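Protocatechuate decarboxylase (Klebsiella pneumoniae, PDB 5O3M) decarboxylates protocatechuate (3,4-dihydroxybenzoate) to catechol with a prenylated flavin cofactor, and can run in reverse to carboxylate catechols at the para position. Local coordinates at residues Leu171-Ala176 / Val187-Leu192; Leu224-Asn229 / Gly287-Gly292; Ala357-Ala362 / Leu406-Thr411. All blocks are in the same frame, centred on the assembly; numbering follows the deposited sequence.

Contact 1: Leu171-Ala176 / Val187-Leu192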
loop_
_atom_site.group_PDB
_atom_site.type_symbol
_atom_site.label_atom_id
_atom_site.label_comp_id
_atom_site.label_asym_id
_atom_site.label_seq_id
_atom_site.Cartn_x
_atom_site.Cartn_y
_atom_site.Cartn_z
ATOM N N LEU A 171 11.365 41.839 15.084
ATOM C CA LEU A 171 10.864 42.460 13.860
ATOM C C LEU A 171 11.884 43.444 13.306
ATOM O O LEU A 171 11.566 44.582 12.957
ATOM C CB LEU A 171 9.513 43.125 14.110
ATOM C CG LEU A 171 8.302 42.189 14.074
ATOM C CD1 LEU A 171 7.043 42.956 14.337
ATOM C CD2 LEU A 171 8.206 41.450 12.720
ATOM N N GLY A 172 13.140 43.002 13.213
ATOM C CA GLY A 172 14.215 43.839 12.718
ATOM C C GLY A 172 14.382 43.795 11.212
ATOM O O GLY A 172 14.703 42.744 10.641
ATOM N N LEU A 173 14.169 44.931 10.552
ATOM C CA LEU A 173 14.318 45.022 9.101
ATOM C C LEU A 173 15.727 45.523 8.783
ATOM O O LEU A 173 16.061 46.692 9.024
ATOM C CB LEU A 173 13.251 45.929 8.499
ATOM C CG LEU A 173 13.232 45.975 6.972
ATOM C CD1 LEU A 173 12.292 44.886 6.384
ATOM C CD2 LEU A 173 12.825 47.365 6.504
ATOM N N ALA A 174 16.550 44.635 8.240
ATOM C CA ALA A 174 17.932 44.955 7.921
ATOM C C ALA A 174 18.017 45.571 6.531
ATOM O O ALA A 174 17.423 45.054 5.578
ATOM C CB ALA A 174 18.807 43.702 7.999
ATOM N N LEU A 175 18.739 46.686 6.432
ATOM C CA LEU A 175 19.205 47.229 5.164
ATOM C C LEU A 175 20.711 47.022 5.071
ATOM O O LEU A 175 21.427 47.178 6.064
ATOM C CB LEU A 175 18.872 48.717 5.030
ATOM C CG LEU A 175 17.499 48.999 4.426
ATOM C CD1 LEU A 175 16.403 48.301 5.209
ATOM C CD2 LEU A 175 17.257 50.489 4.371
ATOM N N ALA A 176 21.184 46.657 3.883
ATOM C CA ALA A 176 22.599 46.370 3.684
ATOM C C ALA A 176 22.906 46.393 2.192
ATOM O O ALA A 176 22.012 46.253 1.352
ATOM C CB ALA A 176 22.992 45.020 4.294
ATOM N N VAL A 187 16.910 44.088 1.563
ATOM C CA VAL A 187 15.977 44.453 2.624
ATOM C C VAL A 187 15.379 43.153 3.142
ATOM O O VAL A 187 14.655 42.469 2.409
ATOM C CB VAL A 187 14.864 45.385 2.128
ATOM C CG1 VAL A 187 13.981 45.801 3.296
ATOM C CG2 VAL A 187 15.443 46.589 1.384
ATOM N N THR A 188 15.637 42.834 4.405
ATOM C CA THR A 188 15.309 41.530 4.961
ATOM C C THR A 188 14.871 41.671 6.416
ATOM O O THR A 188 15.328 42.568 7.134
ATOM C CB THR A 188 16.520 40.592 4.848
ATOM O OG1 THR A 188 17.690 41.287 5.283
ATOM C CG2 THR A 188 16.729 40.157 3.406
ATOM N N ILE A 189 13.976 40.779 6.847
ATOM C CA ILE A 189 13.493 40.741 8.227
ATOM C C ILE A 189 14.274 39.680 8.984
ATOM O O ILE A 189 14.481 38.566 8.479
ATOM C CB ILE A 189 11.981 40.459 8.308
ATOM C CG1 ILE A 189 11.180 41.526 7.572
ATOM C CG2 ILE A 189 11.508 40.426 9.755
ATOM C CD1 ILE A 189 9.668 41.326 7.676
ATOM N N HIS A 190 14.707 40.030 10.192
ATOM C CA HIS A 190 15.444 39.134 11.059
ATOM C C HIS A 190 14.933 39.302 12.484
ATOM O O HIS A 190 14.298 40.302 12.832
ATOM C CB HIS A 190 16.956 39.420 11.049
ATOM C CG HIS A 190 17.595 39.359 9.696
ATOM N ND1 HIS A 190 18.446 38.341 9.322
ATOM C CD2 HIS A 190 17.540 40.208 8.641
ATOM C CE1 HIS A 190 18.874 38.553 8.091
ATOM N NE2 HIS A 190 18.342 39.681 7.654
ATOM N N ARG A 191 15.219 38.299 13.300
ATOM C CA ARG A 191 15.214 38.415 14.746
ATOM C C ARG A 191 16.665 38.516 15.225
ATOM O O ARG A 191 17.588 38.050 14.546
ATOM C CB ARG A 191 14.497 37.215 15.376
ATOM C CG ARG A 191 15.262 35.889 15.279
ATOM C CD ARG A 191 14.402 34.741 15.790
ATOM N NE ARG A 191 15.137 33.479 15.869
ATOM C CZ ARG A 191 14.551 32.279 15.889
ATOM N NH1 ARG A 191 13.223 32.192 15.825
ATOM N NH2 ARG A 191 15.285 31.164 15.970
ATOM N N LEU A 192 16.868 39.160 16.380
ATOM C CA LEU A 192 18.209 39.376 16.928
ATOM C C LEU A 192 18.189 39.204 18.440
ATOM O O LEU A 192 17.317 39.765 19.116
ATOM C CB LEU A 192 18.737 40.779 16.586
ATOM C CG LEU A 192 18.771 41.217 15.118
ATOM C CD1 LEU A 192 17.452 41.871 14.723
ATOM C CD2 LEU A 192 19.930 42.155 14.856
#
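L173 pushes its CD1 methyl into the hollow between V187 and I189. CD1 lies 3.6 Å from V187 CG1 and 3.7 Å from I189 CG1. With chi1 at -174°, the L173 branch turns away from its own N and lies across the two branched neighbours. L175 joins the same face in another way. It lies beside V187 and points the same way, with its CD1 4.0 Å from V187 CG1. Helix 234-240 closes over this face through I236 and A240 on L173, and Y237 on I189.

The two strands form an antiparallel hairpin in the Rift-related domain of this UbiD-family enzyme. G172 pairs with H190 and A174 with T188, both as hydrogen-bonded pairs. The shortest of the four bonds runs from A174 N to T188 O at 2.6 Å.

On the other face the small A174 methyl sits obliquely against the H190 ring, CB 3.8 Å from CD2. T188 OG1 and H190 NE2, on the same strand, are hydrogen-bonded at 2.9 Å, the hydroxyl at the ring edge in its plane. H190 ND1 is bonded to F203 O, so the imidazole is gripped at both nitrogens and its rotation is fixed. G172 has no side chain here, and L192 leans over it, with CD1 4.3 Å from G172 CA. On the L173 face, I189 comes within about 4 Å of a bound pentane-1,5-diol (nearest atoms).

Contact 2: Leu224-Asn229 / Gly287-Gly292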
loop_
_atom_site.group_PDB
_atom_site.type_symbol
_atom_site.label_atom_id
_atom_site.label_comp_id
_atom_site.label_asym_id
_atom_site.label_seq_id
_atom_site.Cartn_x
_atom_site.Cartn_y
_atom_site.Cartn_z
ATOM N N LEU A 224 30.645 44.514 7.741
ATOM C CA LEU A 224 29.585 44.919 6.820
ATOM C C LEU A 224 28.652 45.877 7.543
ATOM O O LEU A 224 27.949 45.466 8.489
ATOM C CB LEU A 224 28.801 43.723 6.278
ATOM C CG LEU A 224 27.835 44.157 5.165
ATOM C CD1 LEU A 224 28.538 44.189 3.811
ATOM C CD2 LEU A 224 26.567 43.304 5.109
ATOM N N PRO A 225 28.618 47.148 7.149
ATOM C CA PRO A 225 27.715 48.097 7.806
ATOM C C PRO A 225 26.261 47.780 7.488
ATOM O O PRO A 225 25.903 47.438 6.358
ATOM C CB PRO A 225 28.139 49.449 7.227
ATOM C CG PRO A 225 28.670 49.103 5.881
ATOM C CD PRO A 225 29.349 47.765 6.030
ATOM N N ILE A 226 25.420 47.920 8.506
ATOM C CA ILE A 226 24.043 47.459 8.458
ATOM C C ILE A 226 23.211 48.407 9.310
ATOM O O ILE A 226 23.727 49.055 10.228
ATOM C CB ILE A 226 23.973 45.993 8.956
ATOM C CG1 ILE A 226 22.554 45.438 8.918
ATOM C CG2 ILE A 226 24.542 45.878 10.353
ATOM C CD1 ILE A 226 22.509 43.974 9.277
ATOM N N THR A 227 21.931 48.533 8.973
ATOM C CA THR A 227 20.959 49.142 9.875
ATOM C C THR A 227 19.815 48.165 10.106
ATOM O O THR A 227 19.420 47.423 9.194
ATOM C CB THR A 227 20.397 50.489 9.351
ATOM O OG1 THR A 227 19.785 50.307 8.063
ATOM C CG2 THR A 227 21.493 51.561 9.276
ATOM N N ILE A 228 19.305 48.166 11.334
ATOM C CA ILE A 228 18.192 47.326 11.747
ATOM C C ILE A 228 17.056 48.266 12.113
ATOM O O ILE A 228 17.138 48.977 13.122
ATOM C CB ILE A 228 18.560 46.429 12.936
ATOM C CG1 ILE A 228 19.876 45.669 12.679
ATOM C CG2 ILE A 228 17.394 45.532 13.289
ATOM C CD1 ILE A 228 19.806 44.614 11.576
ATOM N N ASN A 229 15.995 48.266 11.313
ATOM C CA ASN A 229 14.901 49.215 11.456
ATOM C C ASN A 229 13.676 48.525 12.053
ATOM O O ASN A 229 13.227 47.495 11.543
ATOM C CB ASN A 229 14.567 49.837 10.098
ATOM C CG ASN A 229 15.766 50.524 9.452
ATOM O OD1 ASN A 229 15.905 51.740 9.533
ATOM N ND2 ASN A 229 16.627 49.748 8.805
ATOM N N GLY A 287 24.957 49.420 13.025
ATOM C CA GLY A 287 26.123 48.662 13.425
ATOM C C GLY A 287 26.837 48.067 12.232
ATOM O O GLY A 287 26.572 48.420 11.080
ATOM N N GLU A 288 27.761 47.156 12.530
ATOM C CA GLU A 288 28.477 46.423 11.498
ATOM C C GLU A 288 28.596 44.952 11.887
ATOM O O GLU A 288 28.906 44.626 13.040
ATOM C CB GLU A 288 29.870 47.037 11.250
ATOM C CG GLU A 288 30.608 47.480 12.498
ATOM C CD GLU A 288 31.884 48.251 12.181
ATOM O OE1 GLU A 288 31.904 48.959 11.155
ATOM O OE2 GLU A 288 32.866 48.144 12.951
ATOM N N LEU A 289 28.337 44.067 10.924
ATOM C CA LEU A 289 28.578 42.638 11.130
ATOM C C LEU A 289 30.080 42.370 11.166
ATOM O O LEU A 289 30.785 42.620 10.183
ATOM C CB LEU A 289 27.908 41.815 10.030
ATOM C CG LEU A 289 26.382 41.707 10.142
ATOM C CD1 LEU A 289 25.743 41.290 8.824
ATOM C CD2 LEU A 289 25.998 40.733 11.244
ATOM N N LEU A 290 30.573 41.852 12.309
ATOM C CA LEU A 290 32.000 41.712 12.561
ATOM C C LEU A 290 32.572 40.510 11.809
ATOM O O LEU A 290 31.957 39.437 11.774
ATOM C CB LEU A 290 32.271 41.569 14.058
ATOM C CG LEU A 290 31.983 42.855 14.841
ATOM C CD1 LEU A 290 32.261 42.630 16.306
ATOM C CD2 LEU A 290 32.783 44.062 14.303
ATOM N N PRO A 291 33.740 40.671 11.196
ATOM C CA PRO A 291 34.356 39.552 10.480
ATOM C C PRO A 291 35.155 38.684 11.438
ATOM O O PRO A 291 35.748 39.172 12.404
ATOM C CB PRO A 291 35.261 40.251 9.460
ATOM C CG PRO A 291 35.693 41.510 10.184
ATOM C CD PRO A 291 34.531 41.911 11.081
ATOM N N GLY A 292 35.144 37.377 11.169
ATOM C CA GLY A 292 35.908 36.430 11.964
ATOM C C GLY A 292 35.458 36.327 13.402
ATOM O O GLY A 292 36.283 36.077 14.286
#
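I226 lays its CG2 methyl against the peptide of G287, 3.3 Å from G287 O. Its CG1 is anti to the backbone N (chi1 -179°), which sends CG1 forward along its own strand. CD1 then stands up off the sheet, 4.2 Å from L289 CD1. L224 stands directly across from L289. The two meet at their first carbons, CB to CB at 4.3 Å, and then diverge. L224, I226 and L289 share one face of the sheet. Helix 209-219 covers that face, with F213 and A217 on L224, I210 on I226, and R214 on L289.

P225 and E288 are paired on the other face. They are a non-hydrogen-bonded pair, so the N-H that proline lacks is not missed between these strands. E288 starts out beside the L224 carbonyl, with its CB 3.7 Å from L224 O. Beyond CG the chain is extended, and OE2 makes a long, weak ion pair with K327. P274 packs on P225 and P223 on E288.

The strands are antiparallel but strongly twisted, at 129° between their directions. They are neighbours in the antiparallel sheet of the Rift-related domain. L224 and L289 exchange two backbone bonds, and I226 and G287 exchange two more. The bond from G287 N to I226 O, 3.1 Å long, is almost straight at 177°.

The backbone therefore supplies all the hydrogen bonding across this contact. The side chains add apolar cover on one face, while E288, the only charged side chain of the two segments, is turned to the other face and gives little electrostatic hold.

Contact 3: Ala357-Ala362 / Leu406-Thr411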
loop_
_atom_site.group_PDB
_atom_site.type_symbol
_atom_site.label_atom_id
_atom_site.label_comp_id
_atom_site.label_asym_id
_atom_site.label_seq_id
_atom_site.Cartn_x
_atom_site.Cartn_y
_atom_site.Cartn_z
ATOM N N ALA A 357 0.681 33.924 -2.351
ATOM C CA ALA A 357 0.890 34.633 -3.606
ATOM C C ALA A 357 1.665 33.782 -4.601
ATOM O O ALA A 357 1.342 33.769 -5.796
ATOM C CB ALA A 357 1.607 35.962 -3.351
ATOM N N SER A 358 2.684 33.052 -4.135
ATOM C CA SER A 358 3.459 32.220 -5.057
ATOM C C SER A 358 2.642 31.031 -5.575
ATOM O O SER A 358 2.811 30.611 -6.729
ATOM C CB SER A 358 4.751 31.747 -4.380
ATOM O OG SER A 358 4.515 30.625 -3.544
ATOM N N ILE A 359 1.757 30.476 -4.750
ATOM C CA ILE A 359 0.860 29.426 -5.230
ATOM C C ILE A 359 -0.138 29.993 -6.245
ATOM O O ILE A 359 -0.373 29.397 -7.303
ATOM C CB ILE A 359 0.159 28.744 -4.037
ATOM C CG1 ILE A 359 1.195 28.033 -3.173
ATOM C CG2 ILE A 359 -0.903 27.743 -4.524
ATOM C CD1 ILE A 359 0.683 27.531 -1.836
ATOM N N TRP A 360 -0.736 31.153 -5.942
ATOM C CA TRP A 360 -1.619 31.831 -6.894
ATOM C C TRP A 360 -0.953 31.984 -8.252
ATOM O O TRP A 360 -1.549 31.681 -9.291
ATOM C CB TRP A 360 -2.004 33.220 -6.372
ATOM C CG TRP A 360 -3.364 33.345 -5.805
ATOM C CD1 TRP A 360 -3.695 33.685 -4.512
ATOM C CD2 TRP A 360 -4.595 33.164 -6.502
ATOM N NE1 TRP A 360 -5.063 33.710 -4.369
ATOM C CE2 TRP A 360 -5.637 33.392 -5.576
ATOM C CE3 TRP A 360 -4.919 32.826 -7.818
ATOM C CZ2 TRP A 360 -6.976 33.288 -5.929
ATOM C CZ3 TRP A 360 -6.241 32.728 -8.168
ATOM C CH2 TRP A 360 -7.258 32.950 -7.230
ATOM N N ASN A 361 0.269 32.520 -8.263
ATOM C CA ASN A 361 0.938 32.814 -9.523
ATOM C C ASN A 361 1.232 31.533 -10.287
ATOM O O ASN A 361 1.050 31.471 -11.506
ATOM C CB ASN A 361 2.232 33.594 -9.268
ATOM C CG ASN A 361 1.984 35.019 -8.761
ATOM O OD1 ASN A 361 0.988 35.664 -9.103
ATOM N ND2 ASN A 361 2.905 35.515 -7.939
ATOM N N ALA A 362 1.672 30.495 -9.585
ATOM C CA ALA A 362 2.016 29.260 -10.277
ATOM C C ALA A 362 0.776 28.568 -10.828
ATOM O O ALA A 362 0.783 28.110 -11.976
ATOM C CB ALA A 362 2.792 28.337 -9.346
ATOM N N LEU A 406 0.304 19.558 -6.944
ATOM C CA LEU A 406 1.698 19.447 -7.369
ATOM C C LEU A 406 2.309 20.828 -7.624
ATOM O O LEU A 406 3.447 21.105 -7.216
ATOM C CB LEU A 406 1.801 18.564 -8.618
ATOM C CG LEU A 406 1.321 17.111 -8.499
ATOM C CD1 LEU A 406 1.413 16.390 -9.841
ATOM C CD2 LEU A 406 2.155 16.386 -7.473
ATOM N N LEU A 407 1.578 21.703 -8.316
ATOM C CA LEU A 407 2.082 23.060 -8.524
ATOM C C LEU A 407 2.386 23.738 -7.195
ATOM O O LEU A 407 3.400 24.427 -7.068
ATOM C CB LEU A 407 1.079 23.870 -9.339
ATOM C CG LEU A 407 1.103 23.537 -10.831
ATOM C CD1 LEU A 407 -0.280 23.677 -11.441
ATOM C CD2 LEU A 407 2.091 24.462 -11.530
ATOM N N ALA A 408 1.564 23.498 -6.170
ATOM C CA ALA A 408 1.825 24.099 -4.865
ATOM C C ALA A 408 3.068 23.500 -4.214
ATOM O O ALA A 408 3.936 24.236 -3.719
ATOM C CB ALA A 408 0.614 23.940 -3.947
ATOM N N LEU A 409 3.161 22.165 -4.171
ATOM C CA LEU A 409 4.317 21.551 -3.524
ATOM C C LEU A 409 5.600 21.900 -4.252
ATOM O O LEU A 409 6.650 22.020 -3.625
ATOM C CB LEU A 409 4.160 20.028 -3.444
ATOM C CG LEU A 409 3.017 19.478 -2.594
ATOM C CD1 LEU A 409 2.810 17.998 -2.877
ATOM C CD2 LEU A 409 3.295 19.712 -1.105
ATOM N N ALA A 410 5.536 22.087 -5.568
ATOM C CA ALA A 410 6.756 22.377 -6.313
ATOM C C ALA A 410 7.217 23.817 -6.114
ATOM O O ALA A 410 8.424 24.066 -6.026
ATOM C CB ALA A 410 6.555 22.092 -7.809
ATOM N N THR A 411 6.285 24.785 -6.070
ATOM C CA THR A 411 6.709 26.176 -5.959
ATOM C C THR A 411 7.028 26.590 -4.524
ATOM O O THR A 411 7.719 27.588 -4.330
ATOM C CB THR A 411 5.663 27.134 -6.562
ATOM O OG1 THR A 411 4.566 27.305 -5.665
ATOM C CG2 THR A 411 5.148 26.595 -7.875
#
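Helix segments 357-362 and 406-411 pass with their axes 9.2 Å apart and their directions at 128°. The backbones come closest where I359 faces A408, with CA atoms 5.4 Å apart. The small alanine side chain helps to make this approach possible.

The A408 methyl nestles against the branch of I359, 4.1 Å from CG2 and 4.2 Å from CD1. I359 CG2 is anti to the backbone N, and CG1 is beside it (chi1 -64°), which leaves both CG2 and CD1 within touch of the A408 methyl. In the C-terminal domain of the UbiD fold the two helices pack together against strands 371-376 and 417-422, with I359 on V374 and A408 on I418.

Further along, L407 sets its CD2 methyl 3.9 Å from A362 O. T411 points at A362, but its CG2 is modelled only 3.3 Å from A362 CB. That is tighter than normal packing, and the methyl position is doubtful. S358 OG comes alongside T411 OG1 at 3.9 Å, too far for a hydrogen bond. S358 OG is instead bonded to T355 O on its own helix. L407 also packs on A410 of a second subunit, so helix 400-411 lies at a subunit interface.

No hydrogen bond or salt bridge crosses between these two segments. The contact is van der Waals fit, chiefly I359 on A408. The hydroxyls near the seam do not tie one helix to the other.

Overall arrangement
Contacts 1 and 2 lie in one antiparallel sheet, with centres 11 Å apart. Their strands 168-177 and 224-230 are neighbours: L173 O meets N229 N and L175 N meets T227 O, both probable hydrogen bonds. Both contacts are buried and rest on backbone bonds. Contact 1, nearer the chain centre and a bound diol, adds the T188-H190 side-chain hydrogen bond on one face. Contact 2, farther out, turns E288 to its second face. Contact 3 lies apart, in the C-terminal domain, with its centre 26 Å from contact 1 and 35 Å from contact 2. It is partly buried, packs helix on helix without hydrogen bonds, and is the one that another subunit touches.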